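Local coordinates for protein polyketide synthase III (Ectocarpus siliculosus, PDB 4B0N) that acts as a type III polyketide synthase in phlorotannin monomer biosynthesis, probably transferring acyl groups in the manner of the chalcone synthase family, at residues K36-V41 with A255-C260; N270-M275 with G405-L410; F327-P332 with M371-R376. All blocks are in the same frame, centred on the assembly; numbering follows the deposited sequence.

The three contacts sit in the thiolase-like fold of the chalcone synthase family. Contact 1 lies at the surface, beside one end of strands 42-51 and 245-255, its centre about 26 Å from that of contact 2 and about 27 Å from that of contact 3, touching neither. Contacts 2 and 3 share the mixed sheet of the C-terminal half: 405-410 and 327-330 flank strand 394-401, and contact 3 falls in sequence between the segments of contact 2. Their centres are about 15 Å apart and their nearest atoms about 6 Å. Bound arachidonic acid lies about 11 Å from the side chain of Glu-407 (contact 2) and about 10 Å from that of Pro-332 (contact 3).

Contact 1: K36-V41 with A255-C260; sequences KDEQTV and ARKSEC
At the end of the antiparallel pair formed by strands 42-51 and 245-255, on the margin of their mixed sheet, Thr-40 and Val-41 lead into the first strand while Ala-255 and Arg-256 leave the second. A backbone hydrogen bond joins Ala-255 to Tyr-42; between 36-41 and 255-260 themselves there is no direct hydrogen bond. Thr-40 O receives a CA-H...O contact from Arg-256 CA at 3.6 Å, nearly straight at the hydrogen (164°), and the CG of the same arginine also lies against this oxygen. Val-41 CA rests 3.6 Å from Ala-255 O.

Further out the side chains take over. The arginine chain is bent at chi2 and chi3, and Gln-39 OE1 lies over one face of its guanidinium, 4.0 Å from Arg-256 CD; the amide and guanidinium planes are 57° apart. On the loop's own side, Arg-256 NE forms a 3.0 Å salt bridge with Glu-259 OE2, which restrains the guanidinium. Glu-38 is the centre of an inverse gamma turn, and its backbone O is linked to Lys-257 N through one water, by two weak bonds. Lys-257 CG is anti to the backbone N (chi1 178°), which starts the chain out toward Glu-38; beyond a bend at chi3 its NZ meets the methylene Glu-38 CG at 3.4 Å, while the carboxylate oxygen Glu-38 OE2 stays 4.6 Å from that NZ.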
ATOM      1  N   LYS A  36      30.730  19.313  15.435  0.50 84.65           N
ATOM      2  CA  LYS A  36      29.500  18.483  15.294  0.50 82.96           C
ATOM      3  C   LYS A  36      29.552  17.668  14.001  0.50 81.69           C
ATOM      4  O   LYS A  36      30.240  18.046  13.050  0.50 81.71           O
ATOM      5  CB  LYS A  36      28.252  19.371  15.325  0.50 81.73           C
ATOM      6  CG  LYS A  36      26.964  18.636  15.669  0.50 80.02           C
ATOM      7  CD  LYS A  36      25.777  19.586  15.707  0.50 79.04           C
ATOM      8  CE  LYS A  36      24.498  18.854  16.092  0.50 77.68           C
ATOM      9  NZ  LYS A  36      23.327  19.772  16.141  0.50 76.89           N
ATOM     10  N   ASP A  37      28.830  16.548  13.982  1.00 80.93           N
ATOM     11  CA  ASP A  37      28.791  15.651  12.825  1.00 79.59           C
ATOM     12  C   ASP A  37      28.003  16.245  11.646  1.00 77.54           C
ATOM     13  O   ASP A  37      26.783  16.066  11.535  1.00 75.72           O
ATOM     14  CB  ASP A  37      28.244  14.268  13.225  1.00 79.40           C
ATOM     15  CG  ASP A  37      26.851  14.336  13.842  1.00 78.85           C
ATOM     16  OD1 ASP A  37      26.696  14.966  14.911  1.00 80.28           O
ATOM     17  OD2 ASP A  37      25.912  13.750  13.255  1.00 76.98           O
ATOM     18  N   GLU A  38      28.713  16.958  10.773  1.00 77.45           N
ATOM     19  CA  GLU A  38      28.102  17.562   9.587  1.00 75.44           C
ATOM     20  C   GLU A  38      28.158  16.639   8.369  1.00 72.94           C
ATOM     21  O   GLU A  38      28.797  16.942   7.359  1.00 72.69           O
ATOM     22  CB  GLU A  38      28.710  18.938   9.285  1.00 77.28           C
ATOM     23  CG  GLU A  38      27.821  20.112   9.680  1.00 77.72           C
ATOM     24  CD  GLU A  38      27.434  20.123  11.153  1.00 79.48           C
ATOM     25  OE1 GLU A  38      28.338  20.085  12.019  1.00 81.50           O
ATOM     26  OE2 GLU A  38      26.219  20.181  11.447  1.00 78.66           O
ATOM     27  N   GLN A  39      27.487  15.498   8.501  1.00 70.69           N
ATOM     28  CA  GLN A  39      27.236  14.583   7.394  1.00 67.65           C
ATOM     29  C   GLN A  39      25.761  14.186   7.417  1.00 64.92           C
ATOM     30  O   GLN A  39      25.386  13.098   6.968  1.00 63.90           O
ATOM     31  CB  GLN A  39      28.145  13.350   7.481  1.00 68.41           C
ATOM     32  CG  GLN A  39      29.611  13.607   7.144  1.00 69.70           C
ATOM     33  CD  GLN A  39      29.839  14.051   5.706  1.00 69.20           C
ATOM     34  OE1 GLN A  39      29.127  13.637   4.787  1.00 67.80           O
ATOM     35  NE2 GLN A  39      30.845  14.894   5.504  1.00 70.43           N
ATOM     36  N   THR A  40      24.935  15.087   7.950  1.00 63.35           N
ATOM     37  CA  THR A  40      23.490  14.901   8.038  1.00 60.80           C
ATOM     38  C   THR A  40      22.859  15.026   6.655  1.00 58.44           C
ATOM     39  O   THR A  40      23.128  15.983   5.924  1.00 58.30           O
ATOM     40  CB  THR A  40      22.847  15.938   8.983  1.00 61.34           C
ATOM     41  OG1 THR A  40      23.675  16.120  10.137  1.00 63.52           O
ATOM     42  CG2 THR A  40      21.460  15.489   9.425  1.00 60.16           C
ATOM     43  N   VAL A  41      22.029  14.047   6.305  1.00 56.12           N
ATOM     44  CA  VAL A  41      21.345  14.025   5.012  1.00 53.88           C
ATOM     45  C   VAL A  41      19.836  14.243   5.178  1.00 52.51           C
ATOM     46  O   VAL A  41      19.136  13.441   5.801  1.00 51.83           O
ATOM     47  CB  VAL A  41      21.679  12.743   4.202  1.00 53.05           C
ATOM     48  CG1 VAL A  41      21.527  11.488   5.052  1.00 53.37           C
ATOM     49  CG2 VAL A  41      20.834  12.652   2.940  1.00 51.32           C
ATOM     50  N   ALA A 255      19.953  15.514   0.480  1.00 38.26           N
ATOM     51  CA  ALA A 255      21.025  16.498   0.353  1.00 39.04           C
ATOM     52  C   ALA A 255      21.685  16.850   1.681  1.00 39.53           C
ATOM     53  O   ALA A 255      21.045  16.805   2.732  1.00 39.43           O
ATOM     54  CB  ALA A 255      20.498  17.753  -0.322  1.00 39.39           C
ATOM     55  N   ARG A 256      22.965  17.216   1.614  1.00 51.10           N
ATOM     56  CA  ARG A 256      23.749  17.591   2.794  1.00 52.95           C
ATOM     57  C   ARG A 256      23.539  19.075   3.128  1.00 53.96           C
ATOM     58  O   ARG A 256      22.618  19.704   2.601  1.00 53.23           O
ATOM     59  CB  ARG A 256      25.233  17.288   2.556  1.00 53.95           C
ATOM     60  CG  ARG A 256      25.864  16.331   3.558  1.00 54.59           C
ATOM     61  CD  ARG A 256      25.705  14.875   3.139  1.00 53.55           C
ATOM     62  NE  ARG A 256      26.359  14.591   1.861  1.00 53.41           N
ATOM     63  CZ  ARG A 256      26.513  13.376   1.338  1.00 52.75           C
ATOM     64  NH1 ARG A 256      26.063  12.302   1.978  1.00 52.17           N
ATOM     65  NH2 ARG A 256      27.126  13.233   0.169  1.00 52.58           N
ATOM     66  N   LYS A 257      24.393  19.627   3.992  1.00 56.02           N
ATOM     67  CA  LYS A 257      24.244  21.007   4.480  1.00 57.35           C
ATOM     68  C   LYS A 257      24.160  22.051   3.359  1.00 57.26           C
ATOM     69  O   LYS A 257      23.176  22.792   3.272  1.00 56.92           O
ATOM     70  CB  LYS A 257      25.366  21.366   5.473  1.00 59.60           C
ATOM     71  CG  LYS A 257      25.307  22.800   5.999  1.00 60.83           C
ATOM     72  CD  LYS A 257      26.631  23.248   6.608  1.00 63.06           C
ATOM     73  CE  LYS A 257      26.634  23.112   8.123  1.00 64.46           C
ATOM     74  NZ  LYS A 257      27.974  23.392   8.715  1.00 66.46           N
ATOM     75  N   SER A 258      25.185  22.101   2.508  1.00 57.54           N
ATOM     76  CA  SER A 258      25.275  23.136   1.476  1.00 57.59           C
ATOM     77  C   SER A 258      25.218  22.600   0.043  1.00 56.38           C
ATOM     78  O   SER A 258      25.711  23.238  -0.890  1.00 56.94           O
ATOM     79  CB  SER A 258      26.530  23.988   1.680  1.00 59.67           C
ATOM     80  OG  SER A 258      26.357  24.900   2.748  1.00 60.81           O
ATOM     81  N   GLU A 259      24.591  21.441  -0.127  1.00 54.78           N
ATOM     82  CA  GLU A 259      24.404  20.853  -1.450  1.00 53.62           C
ATOM     83  C   GLU A 259      23.181  21.436  -2.168  1.00 52.39           C
ATOM     84  O   GLU A 259      22.781  20.945  -3.227  1.00 51.55           O
ATOM     85  CB  GLU A 259      24.286  19.328  -1.346  1.00 52.81           C
ATOM     86  CG  GLU A 259      25.578  18.622  -0.958  1.00 53.85           C
ATOM     87  CD  GLU A 259      25.437  17.112  -0.904  1.00 53.13           C
ATOM     88  OE1 GLU A 259      24.385  16.585  -1.326  1.00 51.82           O
ATOM     89  OE2 GLU A 259      26.384  16.448  -0.434  1.00 54.07           O
ATOM     90  N   CYS A 260      22.598  22.487  -1.592  1.00 52.27           N
ATOM     91  CA  CYS A 260      21.377  23.084  -2.126  1.00 51.06           C
ATOM     92  C   CYS A 260      21.385  24.614  -2.092  1.00 51.77           C
ATOM     93  O   CYS A 260      22.012  25.206  -1.210  1.00 52.73           O
ATOM     94  CB  CYS A 260      20.161  22.542  -1.379  1.00 50.13           C
ATOM     95  SG  CYS A 260      19.724  20.863  -1.874  1.00 48.86           S
TER
HETATM   96  O   HOH W   1      26.452  18.107   6.157  1.00 26.39           O

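Contact 2: N270-M275 with G405-L410; sequences NHAWLM and GAEGIL
The imidazole of His-271 and the indole of Trp-273 stand on the same face of the sheet as the methyl of Ala-406, and the carboxylate of Glu-407 lies on the opposite face beside Ala-272. Helix 299-316 supplies Phe-309, which meets the indole with planes about 55° apart, while Phe-314 meets the imidazole at about 40°. The residue paired with His-271 is Gly-408, which has no side chain to set beside the imidazole.

Strands 265-274 and 405-413 are antiparallel neighbours in the mixed sheet of the C-terminal half of the thiolase-like fold. His-271 and Gly-408 form a hydrogen-bonded pair, His-271 N giving to Gly-408 O at 3.1 Å and Gly-408 N to His-271 O at 3.1 Å. The next such pair joins Trp-273 N to Ala-406 O at 3.1 Å and Ala-406 N to Trp-273 O at 2.8 Å. Between them, in the non-hydrogen-bonded pair Ala-272 with Glu-407, Ala-272 CA approaches Ala-406 O at 3.3 Å in a CA-H...O contact. At the far end Met-275, extended beyond CG, lays its CE 3.9 Å from Ala-406 CB.

Strand 265-274 is outermost within this chain, and Leu-274 continues the contact to the second subunit through backbone hydrogen bonds. On the Ala-272 face, a bend at chi2 (69°) sets CD of Glu-407, and the carboxylate's OE2 lies 3.5 Å from Ala-272 CB. Its OE1 is hydrogen-bonded to Ser-401 OG, and OE2 has a long, weak ion pair with Arg-202 NH2, which also hydrogen-bonds to His-271 O. The hydroxyl of Ser-401 and the distant arginine may partly offset the cost of burying a charge here.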
ATOM      1  N   ASN A 270       9.017  13.887  10.510  1.00 36.46           N
ATOM      2  CA  ASN A 270       7.632  13.451  10.376  1.00 36.34           C
ATOM      3  C   ASN A 270       7.073  13.004  11.725  1.00 36.33           C
ATOM      4  O   ASN A 270       7.803  12.472  12.565  1.00 36.45           O
ATOM      5  CB  ASN A 270       7.492  12.341   9.323  1.00 36.20           C
ATOM      6  CG  ASN A 270       8.502  11.221   9.509  1.00 36.35           C
ATOM      7  OD1 ASN A 270       8.398  10.413  10.434  1.00 36.33           O
ATOM      8  ND2 ASN A 270       9.479  11.158   8.612  1.00 36.39           N
ATOM      9  N   HIS A 271       5.778  13.233  11.928  1.00 36.22           N
ATOM     10  CA  HIS A 271       5.122  12.882  13.181  1.00 36.34           C
ATOM     11  C   HIS A 271       3.764  12.303  12.932  1.00 36.02           C
ATOM     12  O   HIS A 271       3.074  12.698  11.991  1.00 35.86           O
ATOM     13  CB  HIS A 271       5.035  14.102  14.094  1.00 37.16           C
ATOM     14  CG  HIS A 271       4.672  13.775  15.526  1.00 37.59           C
ATOM     15  ND1 HIS A 271       5.439  12.994  16.309  1.00 37.77           N
ATOM     16  CD2 HIS A 271       3.587  14.172  16.307  1.00 37.91           C
ATOM     17  CE1 HIS A 271       4.871  12.883  17.525  1.00 38.18           C
ATOM     18  NE2 HIS A 271       3.739  13.607  17.523  1.00 38.22           N
ATOM     19  N   ALA A 272       3.381  11.348  13.774  1.00 36.03           N
ATOM     20  CA  ALA A 272       2.070  10.715  13.708  1.00 36.09           C
ATOM     21  C   ALA A 272       1.443  10.638  15.097  1.00 36.79           C
ATOM     22  O   ALA A 272       2.137  10.771  16.104  1.00 37.14           O
ATOM     23  CB  ALA A 272       2.185   9.329  13.094  1.00 35.66           C
ATOM     24  N   TRP A 273       0.126  10.447  15.142  1.00 37.21           N
ATOM     25  CA  TRP A 273      -0.589  10.214  16.395  1.00 37.85           C
ATOM     26  C   TRP A 273      -1.979   9.702  16.161  1.00 38.00           C
ATOM     27  O   TRP A 273      -2.783  10.350  15.494  1.00 37.79           O
ATOM     28  CB  TRP A 273      -0.639  11.470  17.257  1.00 38.61           C
ATOM     29  CG  TRP A 273      -1.102  11.177  18.661  1.00 39.38           C
ATOM     30  CD1 TRP A 273      -2.368  11.392  19.202  1.00 39.78           C
ATOM     31  CD2 TRP A 273      -0.321  10.569  19.747  1.00 39.92           C
ATOM     32  NE1 TRP A 273      -2.417  10.983  20.512  1.00 40.57           N
ATOM     33  CE2 TRP A 273      -1.225  10.480  20.902  1.00 40.60           C
ATOM     34  CE3 TRP A 273       0.990  10.112  19.877  1.00 39.91           C
ATOM     35  CZ2 TRP A 273      -0.813   9.956  22.121  1.00 41.07           C
ATOM     36  CZ3 TRP A 273       1.393   9.586  21.110  1.00 40.41           C
ATOM     37  CH2 TRP A 273       0.512   9.512  22.204  1.00 41.11           C
ATOM     38  N   LEU A 274      -2.267   8.528  16.720  1.00 38.56           N
ATOM     39  CA  LEU A 274      -3.605   7.944  16.679  1.00 39.07           C
ATOM     40  C   LEU A 274      -4.419   8.431  17.882  1.00 40.07           C
ATOM     41  O   LEU A 274      -3.977   8.330  19.030  1.00 40.34           O
ATOM     42  CB  LEU A 274      -3.519   6.414  16.683  1.00 38.85           C
ATOM     43  CG  LEU A 274      -4.507   5.582  15.854  1.00 38.68           C
ATOM     44  CD1 LEU A 274      -4.209   4.106  16.045  1.00 38.69           C
ATOM     45  CD2 LEU A 274      -5.963   5.860  16.197  1.00 39.07           C
ATOM     46  N   MET A 275      -5.608   8.960  17.607  1.00 40.66           N
ATOM     47  CA  MET A 275      -6.480   9.503  18.648  1.00 41.58           C
ATOM     48  C   MET A 275      -7.367   8.417  19.253  1.00 42.17           C
ATOM     49  O   MET A 275      -7.987   7.632  18.528  1.00 42.14           O
ATOM     50  CB  MET A 275      -7.339  10.640  18.086  1.00 41.78           C
ATOM     51  CG  MET A 275      -6.542  11.762  17.435  1.00 41.62           C
ATOM     52  SD  MET A 275      -7.504  12.680  16.218  1.00 41.65           S
ATOM     53  CE  MET A 275      -6.248  13.777  15.565  1.00 41.44           C
ATOM     54  N   GLY A 405      -6.176   9.016  12.859  1.00 34.28           N
ATOM     55  CA  GLY A 405      -4.797   9.408  13.090  1.00 34.42           C
ATOM     56  C   GLY A 405      -4.492  10.763  12.485  1.00 34.38           C
ATOM     57  O   GLY A 405      -5.123  11.177  11.511  1.00 34.06           O
ATOM     58  N   ALA A 406      -3.527  11.457  13.079  1.00 34.72           N
ATOM     59  CA  ALA A 406      -3.008  12.695  12.516  1.00 34.76           C
ATOM     60  C   ALA A 406      -1.634  12.429  11.906  1.00 34.45           C
ATOM     61  O   ALA A 406      -0.772  11.815  12.533  1.00 34.33           O
ATOM     62  CB  ALA A 406      -2.934  13.774  13.582  1.00 35.43           C
ATOM     63  N   GLU A 407      -1.452  12.883  10.670  1.00 34.38           N
ATOM     64  CA  GLU A 407      -0.228  12.641   9.914  1.00 34.23           C
ATOM     65  C   GLU A 407       0.355  13.954   9.419  1.00 34.11           C
ATOM     66  O   GLU A 407      -0.302  14.684   8.675  1.00 34.21           O
ATOM     67  CB  GLU A 407      -0.519  11.725   8.723  1.00 34.38           C
ATOM     68  CG  GLU A 407      -0.050  10.287   8.887  1.00 34.92           C
ATOM     69  CD  GLU A 407      -0.836   9.504   9.923  1.00 35.38           C
ATOM     70  OE1 GLU A 407      -2.077   9.656   9.978  1.00 35.56           O
ATOM     71  OE2 GLU A 407      -0.208   8.721  10.669  1.00 35.84           O
ATOM     72  N   GLY A 408       1.589  14.249   9.820  1.00 33.73           N
ATOM     73  CA  GLY A 408       2.206  15.525   9.472  1.00 33.68           C
ATOM     74  C   GLY A 408       3.684  15.485   9.147  1.00 33.31           C
ATOM     75  O   GLY A 408       4.370  14.505   9.439  1.00 33.32           O
ATOM     76  N   ILE A 409       4.165  16.564   8.531  1.00 33.27           N
ATOM     77  CA  ILE A 409       5.584  16.741   8.201  1.00 33.26           C
ATOM     78  C   ILE A 409       6.045  18.159   8.550  1.00 33.73           C
ATOM     79  O   ILE A 409       5.242  19.100   8.554  1.00 33.90           O
ATOM     80  CB  ILE A 409       5.889  16.447   6.711  1.00 32.64           C
ATOM     81  CG1 ILE A 409       4.912  17.197   5.792  1.00 32.53           C
ATOM     82  CG2 ILE A 409       5.870  14.945   6.445  1.00 32.10           C
ATOM     83  CD1 ILE A 409       5.428  17.440   4.390  1.00 32.37           C
ATOM     84  N   LEU A 410       7.334  18.300   8.846  1.00 34.04           N
ATOM     85  CA  LEU A 410       7.908  19.591   9.224  1.00 34.82           C
ATOM     86  C   LEU A 410       8.957  20.046   8.223  1.00 35.15           C
ATOM     87  O   LEU A 410       9.926  19.332   7.952  1.00 34.67           O
ATOM     88  CB  LEU A 410       8.501  19.537  10.640  1.00 35.13           C
ATOM     89  CG  LEU A 410       9.216  20.763  11.226  1.00 35.51           C
ATOM     90  CD1 LEU A 410       8.321  21.993  11.260  1.00 35.96           C
ATOM     91  CD2 LEU A 410       9.737  20.453  12.619  1.00 35.76           C
TER

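Contact 3: F327-P332 with M371-R376; sequences FWCVHP and MFVLSR
Cys-329 and Val-373 join strand 327-330, the outermost of its mixed sheet within this chain, to helix 369-385, the last helix of a beta-alpha-beta crossover that returns to the adjacent parallel strand 394-401. The axes of strand 327-330 and helix segment 371-376 approach to 7.9 Å with their directions 159° apart.

The sulfur contacts lie in the middle. Cys-329 SG, anti to its carbonyl carbon (chi1 -72°), touches Leu-374 CA at 3.8 Å, Val-373 CG1 at 3.9 Å and Leu-374 CD2 also at 3.9 Å. The thiol thus rests against both helix residues at once, in the region where the two backbones come nearest.

Aliphatic and aromatic contacts extend the interface on either side of the sulfur. Pro-332 and Val-373 meet tip to tip, with Pro-332 CD and Val-373 CG2 3.8 Å apart. Toward the start of the strand, Leu-374 CD2 approaches the Phe-327 ring obliquely, and Tyr-392 meets that ring edge-to-face. Helix 353-362 packs on Val-373 through Asp-354 and Val-358. An alanine in place of Val-373, lacking both branch methyls, would probably cost the Pro-332 ring its contact with CG2 and open a gap beside the cysteine sulfur where CG1 had lain.

One methyl meets a carbonyl: Val-373 CG2 also packs on Val-330 O, whose hydrogen bond goes to Ser-355 OG. No polar bond links strand 327-330 to helix segment 371-376; the strand's backbone bonds instead go to strand 394-401, where Cys-329 pairs with Met-396 and Phe-398. In the helix, Ser-375 N bonds to Met-371 O at 2.7 Å and Arg-376 N to Val-373 O at 2.9 Å.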
ATOM      1  N   PHE A 327       4.213  28.936   7.711  1.00 44.65           N
ATOM      2  CA  PHE A 327       3.107  28.424   6.903  1.00 44.04           C
ATOM      3  C   PHE A 327       2.480  27.143   7.449  1.00 43.46           C
ATOM      4  O   PHE A 327       3.181  26.231   7.886  1.00 43.03           O
ATOM      5  CB  PHE A 327       3.508  28.263   5.427  1.00 43.69           C
ATOM      6  CG  PHE A 327       4.594  27.245   5.177  1.00 43.09           C
ATOM      7  CD1 PHE A 327       5.938  27.597   5.275  1.00 43.16           C
ATOM      8  CD2 PHE A 327       4.273  25.944   4.795  1.00 42.40           C
ATOM      9  CE1 PHE A 327       6.938  26.667   5.022  1.00 42.56           C
ATOM     10  CE2 PHE A 327       5.269  25.010   4.544  1.00 41.86           C
ATOM     11  CZ  PHE A 327       6.604  25.372   4.655  1.00 41.90           C
ATOM     12  N   TRP A 328       1.153  27.097   7.431  1.00 43.36           N
ATOM     13  CA  TRP A 328       0.415  25.911   7.839  1.00 42.98           C
ATOM     14  C   TRP A 328      -0.316  25.361   6.654  1.00 42.56           C
ATOM     15  O   TRP A 328      -1.097  26.069   6.012  1.00 42.72           O
ATOM     16  CB  TRP A 328      -0.574  26.238   8.953  1.00 43.49           C
ATOM     17  CG  TRP A 328       0.050  26.729  10.238  1.00 43.92           C
ATOM     18  CD1 TRP A 328       0.470  28.022  10.539  1.00 44.64           C
ATOM     19  CD2 TRP A 328       0.323  25.950  11.456  1.00 44.00           C
ATOM     20  NE1 TRP A 328       0.980  28.090  11.813  1.00 45.05           N
ATOM     21  CE2 TRP A 328       0.919  26.886  12.419  1.00 44.67           C
ATOM     22  CE3 TRP A 328       0.148  24.620  11.830  1.00 43.55           C
ATOM     23  CZ2 TRP A 328       1.312  26.487  13.688  1.00 44.77           C
ATOM     24  CZ3 TRP A 328       0.547  24.231  13.116  1.00 43.81           C
ATOM     25  CH2 TRP A 328       1.116  25.143  14.020  1.00 44.27           C
ATOM     26  N   CYS A 329      -0.058  24.094   6.343  1.00 42.11           N
ATOM     27  CA  CYS A 329      -0.736  23.421   5.242  1.00 41.83           C
ATOM     28  C   CYS A 329      -1.755  22.411   5.760  1.00 41.71           C
ATOM     29  O   CYS A 329      -1.458  21.227   5.918  1.00 41.41           O
ATOM     30  CB  CYS A 329       0.273  22.763   4.301  1.00 41.36           C
ATOM     31  SG  CYS A 329       1.196  23.936   3.284  1.00 42.36           S
ATOM     32  N   VAL A 330      -2.959  22.899   6.034  1.00 42.51           N
ATOM     33  CA  VAL A 330      -4.043  22.060   6.534  1.00 43.10           C
ATOM     34  C   VAL A 330      -4.750  21.383   5.364  1.00 43.05           C
ATOM     35  O   VAL A 330      -4.968  22.002   4.320  1.00 43.33           O
ATOM     36  CB  VAL A 330      -5.066  22.872   7.362  1.00 43.67           C
ATOM     37  CG1 VAL A 330      -6.098  21.953   8.000  1.00 43.68           C
ATOM     38  CG2 VAL A 330      -4.363  23.692   8.433  1.00 44.08           C
ATOM     39  N   HIS A 331      -5.097  20.111   5.554  1.00 42.89           N
ATOM     40  CA  HIS A 331      -5.818  19.326   4.558  1.00 42.82           C
ATOM     41  C   HIS A 331      -7.211  19.869   4.334  1.00 43.24           C
ATOM     42  O   HIS A 331      -8.037  19.861   5.253  1.00 43.69           O
ATOM     43  CB  HIS A 331      -5.853  17.858   4.979  1.00 42.50           C
ATOM     44  CG  HIS A 331      -6.806  17.011   4.172  1.00 42.56           C
ATOM     45  ND1 HIS A 331      -6.550  16.642   2.903  1.00 42.28           N
ATOM     46  CD2 HIS A 331      -8.043  16.460   4.503  1.00 42.92           C
ATOM     47  CE1 HIS A 331      -7.571  15.898   2.440  1.00 42.26           C
ATOM     48  NE2 HIS A 331      -8.485  15.787   3.421  1.00 42.80           N
ATOM     49  N   PRO A 332      -7.489  20.359   3.108  1.00 43.10           N
ATOM     50  CA  PRO A 332      -8.798  20.925   2.774  1.00 43.70           C
ATOM     51  C   PRO A 332      -9.845  19.836   2.532  1.00 43.82           C
ATOM     52  O   PRO A 332     -10.278  19.624   1.397  1.00 43.35           O
ATOM     53  CB  PRO A 332      -8.519  21.717   1.494  1.00 43.46           C
ATOM     54  CG  PRO A 332      -7.377  21.012   0.854  1.00 42.73           C
ATOM     55  CD  PRO A 332      -6.565  20.388   1.957  1.00 42.63           C
ATOM     56  N   MET A 371      -0.807  18.232  -1.073  1.00 33.10           N
ATOM     57  CA  MET A 371       0.243  18.614  -2.025  1.00 33.28           C
ATOM     58  C   MET A 371      -0.154  19.857  -2.824  1.00 33.57           C
ATOM     59  O   MET A 371       0.703  20.642  -3.225  1.00 33.68           O
ATOM     60  CB  MET A 371       0.536  17.476  -3.007  1.00 33.18           C
ATOM     61  CG  MET A 371       0.478  16.067  -2.439  1.00 33.20           C
ATOM     62  SD  MET A 371       2.088  15.274  -2.292  1.00 33.79           S
ATOM     63  CE  MET A 371       2.468  14.876  -3.997  1.00 32.83           C
ATOM     64  N   PHE A 372      -1.449  20.018  -3.079  1.00 33.77           N
ATOM     65  CA  PHE A 372      -1.950  21.196  -3.779  1.00 34.45           C
ATOM     66  C   PHE A 372      -1.761  22.456  -2.929  1.00 35.07           C
ATOM     67  O   PHE A 372      -1.269  23.471  -3.425  1.00 35.62           O
ATOM     68  CB  PHE A 372      -3.422  21.015  -4.174  1.00 34.47           C
ATOM     69  CG  PHE A 372      -3.625  20.275  -5.470  1.00 34.08           C
ATOM     70  CD1 PHE A 372      -3.424  18.900  -5.547  1.00 33.79           C
ATOM     71  CD2 PHE A 372      -4.042  20.950  -6.610  1.00 34.27           C
ATOM     72  CE1 PHE A 372      -3.617  18.218  -6.738  1.00 33.63           C
ATOM     73  CE2 PHE A 372      -4.241  20.272  -7.805  1.00 34.11           C
ATOM     74  CZ  PHE A 372      -4.026  18.906  -7.870  1.00 33.74           C
ATOM     75  N   VAL A 373      -2.149  22.381  -1.655  1.00 35.20           N
ATOM     76  CA  VAL A 373      -1.947  23.474  -0.699  1.00 35.79           C
ATOM     77  C   VAL A 373      -0.455  23.760  -0.564  1.00 35.83           C
ATOM     78  O   VAL A 373      -0.019  24.907  -0.664  1.00 36.35           O
ATOM     79  CB  VAL A 373      -2.523  23.139   0.697  1.00 36.14           C
ATOM     80  CG1 VAL A 373      -2.326  24.304   1.658  1.00 36.72           C
ATOM     81  CG2 VAL A 373      -3.998  22.772   0.608  1.00 36.36           C
ATOM     82  N   LEU A 374       0.316  22.698  -0.345  1.00 35.42           N
ATOM     83  CA  LEU A 374       1.765  22.776  -0.237  1.00 35.36           C
ATOM     84  C   LEU A 374       2.369  23.443  -1.474  1.00 35.47           C
ATOM     85  O   LEU A 374       3.230  24.314  -1.355  1.00 35.70           O
ATOM     86  CB  LEU A 374       2.336  21.368  -0.024  1.00 34.98           C
ATOM     87  CG  LEU A 374       3.747  21.091   0.515  1.00 35.13           C
ATOM     88  CD1 LEU A 374       4.736  20.913  -0.629  1.00 35.14           C
ATOM     89  CD2 LEU A 374       4.231  22.127   1.528  1.00 35.19           C
ATOM     90  N   SER A 375       1.890  23.050  -2.653  1.00 35.64           N
ATOM     91  CA  SER A 375       2.350  23.628  -3.918  1.00 36.06           C
ATOM     92  C   SER A 375       1.643  24.946  -4.235  1.00 36.85           C
ATOM     93  O   SER A 375       1.413  25.277  -5.404  1.00 37.35           O
ATOM     94  CB  SER A 375       2.177  22.637  -5.075  1.00 35.67           C
ATOM     95  OG  SER A 375       2.664  23.180  -6.291  1.00 35.61           O
ATOM     96  N   ARG A 376       1.293  25.685  -3.185  1.00 37.18           N
ATOM     97  CA  ARG A 376       0.840  27.065  -3.301  1.00 37.65           C
ATOM     98  C   ARG A 376       1.807  27.920  -2.504  1.00 37.99           C
ATOM     99  O   ARG A 376       2.156  29.028  -2.917  1.00 38.57           O
ATOM    100  CB  ARG A 376      -0.571  27.232  -2.750  1.00 37.91           C
ATOM    101  CG  ARG A 376      -1.673  26.792  -3.695  1.00 37.97           C
ATOM    102  CD  ARG A 376      -3.038  27.162  -3.130  1.00 38.56           C
ATOM    103  NE  ARG A 376      -3.151  28.593  -2.846  1.00 39.27           N
ATOM    104  CZ  ARG A 376      -3.552  29.509  -3.724  1.00 39.80           C
ATOM    105  NH1 ARG A 376      -3.887  29.151  -4.960  1.00 39.58           N
ATOM    106  NH2 ARG A 376      -3.619  30.785  -3.367  1.00 40.39           N
TER